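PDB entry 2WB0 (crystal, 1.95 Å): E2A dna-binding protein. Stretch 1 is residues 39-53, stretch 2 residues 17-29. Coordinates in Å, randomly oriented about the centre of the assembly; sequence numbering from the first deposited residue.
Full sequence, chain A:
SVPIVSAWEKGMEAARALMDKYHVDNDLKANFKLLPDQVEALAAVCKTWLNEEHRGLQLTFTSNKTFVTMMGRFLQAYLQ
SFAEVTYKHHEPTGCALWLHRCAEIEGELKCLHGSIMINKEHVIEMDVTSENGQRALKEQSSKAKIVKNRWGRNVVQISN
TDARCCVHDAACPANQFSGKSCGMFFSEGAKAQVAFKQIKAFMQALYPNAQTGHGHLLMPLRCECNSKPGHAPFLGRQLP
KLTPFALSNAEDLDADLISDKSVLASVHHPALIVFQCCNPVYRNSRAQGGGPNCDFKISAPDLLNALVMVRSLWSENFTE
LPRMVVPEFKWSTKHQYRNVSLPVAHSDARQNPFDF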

# COMPACT_ATOMS: atom_id res chain seq x y z
N VAL A 39 -13.32 8.53 -8.85
CA VAL A 39 -13.27 7.18 -8.27
C VAL A 39 -14.45 6.84 -7.35
O VAL A 39 -14.85 5.66 -7.24
CB VAL A 39 -11.94 6.92 -7.52
CG1 VAL A 39 -12.01 5.53 -6.83
CG2 VAL A 39 -10.75 7.00 -8.48
N GLU A 40 -15.06 7.86 -6.77
CA GLU A 40 -16.20 7.71 -5.85
C GLU A 40 -17.32 6.86 -6.42
O GLU A 40 -17.81 5.96 -5.73
CB GLU A 40 -16.75 9.04 -5.39
CG GLU A 40 -17.87 8.88 -4.33
CD GLU A 40 -18.29 10.18 -3.64
OE1 GLU A 40 -19.13 10.10 -2.69
OE2 GLU A 40 -17.83 11.29 -4.04
N ALA A 41 -17.76 7.13 -7.64
CA ALA A 41 -18.85 6.32 -8.24
C ALA A 41 -18.47 4.82 -8.45
O ALA A 41 -19.30 3.91 -8.30
CB ALA A 41 -19.33 6.96 -9.53
N LEU A 42 -17.21 4.55 -8.74
CA LEU A 42 -16.76 3.21 -8.94
C LEU A 42 -16.57 2.52 -7.57
O LEU A 42 -16.86 1.31 -7.41
CB LEU A 42 -15.47 3.21 -9.76
CG LEU A 42 -15.62 3.94 -11.09
CD1 LEU A 42 -14.33 3.92 -11.89
CD2 LEU A 42 -16.74 3.20 -11.89
N ALA A 43 -16.14 3.28 -6.58
CA ALA A 43 -16.07 2.75 -5.22
C ALA A 43 -17.50 2.40 -4.71
O ALA A 43 -17.69 1.41 -4.00
CB ALA A 43 -15.42 3.78 -4.31
N ALA A 44 -18.49 3.21 -5.11
CA ALA A 44 -19.91 2.95 -4.73
C ALA A 44 -20.44 1.67 -5.39
O ALA A 44 -21.17 0.88 -4.76
CB ALA A 44 -20.77 4.16 -5.03
N VAL A 45 -20.02 1.40 -6.63
CA VAL A 45 -20.27 0.09 -7.21
C VAL A 45 -19.71 -1.06 -6.33
O VAL A 45 -20.41 -2.05 -5.94
CB VAL A 45 -19.69 0.00 -8.64
CG1 VAL A 45 -19.76 -1.40 -9.17
CG2 VAL A 45 -20.46 1.00 -9.59
N CYS A 46 -18.44 -0.90 -5.96
CA CYS A 46 -17.78 -1.96 -5.25
C CYS A 46 -18.44 -2.16 -3.86
O CYS A 46 -18.64 -3.29 -3.43
CB CYS A 46 -16.30 -1.59 -5.12
SG CYS A 46 -15.43 -1.63 -6.71
N LYS A 47 -18.71 -1.06 -3.16
CA LYS A 47 -19.24 -1.13 -1.80
C LYS A 47 -20.63 -1.78 -1.87
O LYS A 47 -20.99 -2.63 -1.05
CB LYS A 47 -19.35 0.29 -1.22
CG LYS A 47 -19.90 0.37 0.22
CD LYS A 47 -18.98 -0.36 1.24
CE LYS A 47 -19.45 -0.26 2.77
NZ LYS A 47 -18.29 -0.59 3.74
N THR A 48 -21.40 -1.40 -2.87
CA THR A 48 -22.70 -2.02 -3.07
C THR A 48 -22.58 -3.54 -3.31
O THR A 48 -23.32 -4.34 -2.67
CB THR A 48 -23.56 -1.29 -4.17
OG1 THR A 48 -23.59 0.10 -3.85
CG2 THR A 48 -24.99 -1.77 -4.17
N TRP A 49 -21.61 -3.95 -4.15
CA TRP A 49 -21.40 -5.37 -4.43
C TRP A 49 -20.94 -6.15 -3.15
O TRP A 49 -21.38 -7.29 -2.86
CB TRP A 49 -20.45 -5.52 -5.62
CG TRP A 49 -19.98 -6.93 -5.94
CD1 TRP A 49 -20.61 -7.84 -6.73
CD2 TRP A 49 -18.75 -7.55 -5.54
NE1 TRP A 49 -19.88 -9.00 -6.84
CE2 TRP A 49 -18.71 -8.84 -6.13
CE3 TRP A 49 -17.67 -7.15 -4.72
CZ2 TRP A 49 -17.65 -9.76 -5.92
CZ3 TRP A 49 -16.60 -8.06 -4.53
CH2 TRP A 49 -16.59 -9.35 -5.14
N LEU A 50 -20.08 -5.51 -2.37
CA LEU A 50 -19.66 -6.04 -1.06
C LEU A 50 -20.86 -6.22 -0.10
O LEU A 50 -21.04 -7.30 0.44
CB LEU A 50 -18.68 -5.09 -0.47
CG LEU A 50 -17.17 -5.33 -0.39
CD1 LEU A 50 -16.49 -6.56 -1.11
CD2 LEU A 50 -16.36 -4.01 -0.35
N ASN A 51 -21.63 -5.15 0.12
CA ASN A 51 -22.82 -5.13 0.95
C ASN A 51 -23.74 -6.28 0.59
O ASN A 51 -24.50 -6.77 1.43
CB ASN A 51 -23.59 -3.85 0.73
CG ASN A 51 -23.05 -2.66 1.55
OD1 ASN A 51 -23.58 -1.53 1.46
ND2 ASN A 51 -22.01 -2.89 2.33
N GLU A 52 -23.65 -6.70 -0.68
CA GLU A 52 -24.64 -7.60 -1.29
C GLU A 52 -24.09 -9.03 -1.32
O GLU A 52 -24.78 -9.99 -0.92
CB GLU A 52 -25.02 -7.02 -2.68
CG GLU A 52 -25.51 -7.97 -3.75
CD GLU A 52 -25.70 -7.25 -5.11
OE1 GLU A 52 -25.27 -7.86 -6.14
OE2 GLU A 52 -26.23 -6.09 -5.12
N GLU A 53 -22.83 -9.17 -1.71
CA GLU A 53 -22.20 -10.48 -1.84
C GLU A 53 -21.20 -10.88 -0.73
O GLU A 53 -20.82 -12.05 -0.62
CB GLU A 53 -21.50 -10.55 -3.19
CG GLU A 53 -22.39 -10.14 -4.36
CD GLU A 53 -23.23 -11.29 -4.88
OE1 GLU A 53 -22.84 -12.47 -4.66
OE2 GLU A 53 -24.28 -11.02 -5.51
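Stretch 2, residues 17-29: ALMDKYHVDNDLK

Stretch 2 is helical at 17-21, leaves helical phi/psi at Tyr22, passes through a short loop and enters a second helix at 26-29. His23 adopts positive phi (54/46) in this loop. Asp25 caps the second helix: its OD2 accepts from Leu28 N at 2.9 Å. Lys29 NZ reaches back to Asp20 OD1 at 2.9 Å, a salt bridge that ties the two helical segments together.

The N-to-C directions of helix 17-21 and helix 40-53 differ by 45°, so the two run in broadly the same sense, with the axes 9.4 Å apart at closest. Along stretch 1, Ala41 lies nearest Leu28, Ala44 nearest Val24 and Val45 nearest Tyr22, by CA positions.

The contact is mainly apolar. Ala41 CB packs on Met19 SD at 3.7 Å and on Leu28 CB at 4.1 Å. Ala44 CB lies 4.1 Å from Val24 CB. Val45 CG2 meets Val24 CG1 at 3.5 Å, while Val45 CG1 lies 3.9 Å from Tyr22 CD2.

Tyr22 has the largest area covered by stretch 1. The Tyr22 ring and the five-membered ring of Trp49 form an oblique pair, centroids 6.0 Å apart and planes at 84°; Tyr22 CE1 lies 4.1 Å from Trp49 CD1. Glu52 OE1 sits at the Tyr22 ring edge, 3.7 Å from Tyr22 CE1.

No direct hydrogen bond joins the stretches. One water bridges them: its O lies within hydrogen-bonding distance of Thr48 OG1 (2.9 Å), Tyr22 O (2.8 Å) and His23 O (2.6 Å).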

# COMPACT_ATOMS: atom_id res chain seq x y z
N ALA A 17 -23.37 1.00 -17.17
CA ALA A 17 -24.02 -0.32 -16.99
C ALA A 17 -23.84 -0.82 -15.54
O ALA A 17 -24.78 -1.18 -14.84
CB ALA A 17 -23.40 -1.30 -17.94
N LEU A 18 -22.58 -0.79 -15.09
CA LEU A 18 -22.24 -1.07 -13.70
C LEU A 18 -22.95 -0.20 -12.71
O LEU A 18 -23.52 -0.69 -11.74
CB LEU A 18 -20.69 -1.00 -13.56
CG LEU A 18 -19.76 -2.19 -13.58
CD1 LEU A 18 -20.24 -3.64 -13.89
CD2 LEU A 18 -18.39 -1.88 -14.25
N MET A 19 -22.96 1.10 -12.93
CA MET A 19 -23.52 2.02 -11.96
C MET A 19 -25.04 1.86 -11.93
O MET A 19 -25.68 2.10 -10.89
CB MET A 19 -23.18 3.48 -12.33
CG MET A 19 -21.66 3.81 -12.27
SD MET A 19 -21.30 5.57 -12.40
CE MET A 19 -21.52 5.89 -14.15
N ASP A 20 -25.62 1.51 -13.09
CA ASP A 20 -27.08 1.32 -13.11
C ASP A 20 -27.39 0.04 -12.30
O ASP A 20 -28.17 0.09 -11.35
CB ASP A 20 -27.57 1.16 -14.55
CG ASP A 20 -27.58 2.49 -15.32
OD1 ASP A 20 -27.73 3.58 -14.69
OD2 ASP A 20 -27.46 2.40 -16.56
N LYS A 21 -26.75 -1.07 -12.66
CA LYS A 21 -26.98 -2.39 -12.04
C LYS A 21 -26.80 -2.35 -10.53
O LYS A 21 -27.56 -2.97 -9.77
CB LYS A 21 -26.04 -3.42 -12.66
CG LYS A 21 -26.11 -4.82 -11.99
CD LYS A 21 -25.34 -5.83 -12.81
CE LYS A 21 -25.34 -7.23 -12.15
NZ LYS A 21 -24.40 -8.00 -12.94
N TYR A 22 -25.81 -1.59 -10.06
CA TYR A 22 -25.54 -1.50 -8.63
C TYR A 22 -26.15 -0.29 -7.93
O TYR A 22 -25.80 0.02 -6.79
CB TYR A 22 -24.06 -1.73 -8.34
CG TYR A 22 -23.64 -3.12 -8.78
CD1 TYR A 22 -23.88 -4.25 -7.96
CD2 TYR A 22 -23.04 -3.32 -10.01
CE1 TYR A 22 -23.50 -5.52 -8.39
CE2 TYR A 22 -22.65 -4.55 -10.45
CZ TYR A 22 -22.89 -5.65 -9.64
OH TYR A 22 -22.47 -6.85 -10.13
N HIS A 23 -27.10 0.38 -8.62
CA HIS A 23 -27.92 1.44 -8.02
C HIS A 23 -27.08 2.52 -7.38
O HIS A 23 -27.33 2.91 -6.23
CB HIS A 23 -28.91 0.83 -7.00
CG HIS A 23 -29.61 -0.38 -7.54
ND1 HIS A 23 -30.58 -0.30 -8.53
CD2 HIS A 23 -29.43 -1.71 -7.29
CE1 HIS A 23 -30.99 -1.51 -8.85
NE2 HIS A 23 -30.30 -2.39 -8.12
N VAL A 24 -26.04 2.97 -8.09
CA VAL A 24 -25.25 4.05 -7.49
C VAL A 24 -26.03 5.36 -7.52
O VAL A 24 -26.81 5.61 -8.46
CB VAL A 24 -23.72 4.10 -7.93
CG1 VAL A 24 -23.31 2.93 -8.78
CG2 VAL A 24 -23.25 5.48 -8.46
N ASP A 25 -25.83 6.16 -6.47
CA ASP A 25 -26.44 7.48 -6.30
C ASP A 25 -26.60 8.31 -7.59
O ASP A 25 -25.70 8.33 -8.44
CB ASP A 25 -25.56 8.26 -5.33
CG ASP A 25 -25.91 9.70 -5.31
OD1 ASP A 25 -26.94 10.03 -4.71
OD2 ASP A 25 -25.19 10.52 -5.94
N ASN A 26 -27.70 9.03 -7.74
CA ASN A 26 -27.99 9.56 -9.08
C ASN A 26 -27.02 10.68 -9.49
O ASN A 26 -26.67 10.80 -10.67
CB ASN A 26 -29.42 10.05 -9.22
CG ASN A 26 -30.43 8.92 -9.24
OD1 ASN A 26 -31.45 9.02 -8.59
ND2 ASN A 26 -30.16 7.85 -10.00
N ASP A 27 -26.64 11.51 -8.53
CA ASP A 27 -25.70 12.57 -8.81
C ASP A 27 -24.34 12.03 -9.22
O ASP A 27 -23.74 12.50 -10.21
CB ASP A 27 -25.62 13.52 -7.63
CG ASP A 27 -26.92 14.35 -7.47
OD1 ASP A 27 -27.79 14.30 -8.39
OD2 ASP A 27 -27.05 15.03 -6.43
N LEU A 28 -23.87 11.02 -8.49
CA LEU A 28 -22.58 10.38 -8.83
C LEU A 28 -22.69 9.85 -10.25
O LEU A 28 -21.78 9.99 -11.02
CB LEU A 28 -22.21 9.28 -7.84
CG LEU A 28 -21.71 9.67 -6.41
CD1 LEU A 28 -21.37 8.34 -5.72
CD2 LEU A 28 -20.49 10.59 -6.44
N LYS A 29 -23.84 9.27 -10.60
CA LYS A 29 -24.01 8.73 -11.96
C LYS A 29 -24.00 9.85 -13.00
O LYS A 29 -23.37 9.71 -14.03
CB LYS A 29 -25.32 7.97 -12.12
CG LYS A 29 -25.30 6.58 -11.53
CD LYS A 29 -26.31 5.65 -12.25
CE LYS A 29 -27.77 6.12 -11.98
NZ LYS A 29 -28.72 5.07 -12.43
O HOH W 1 -25.99 1.57 -4.51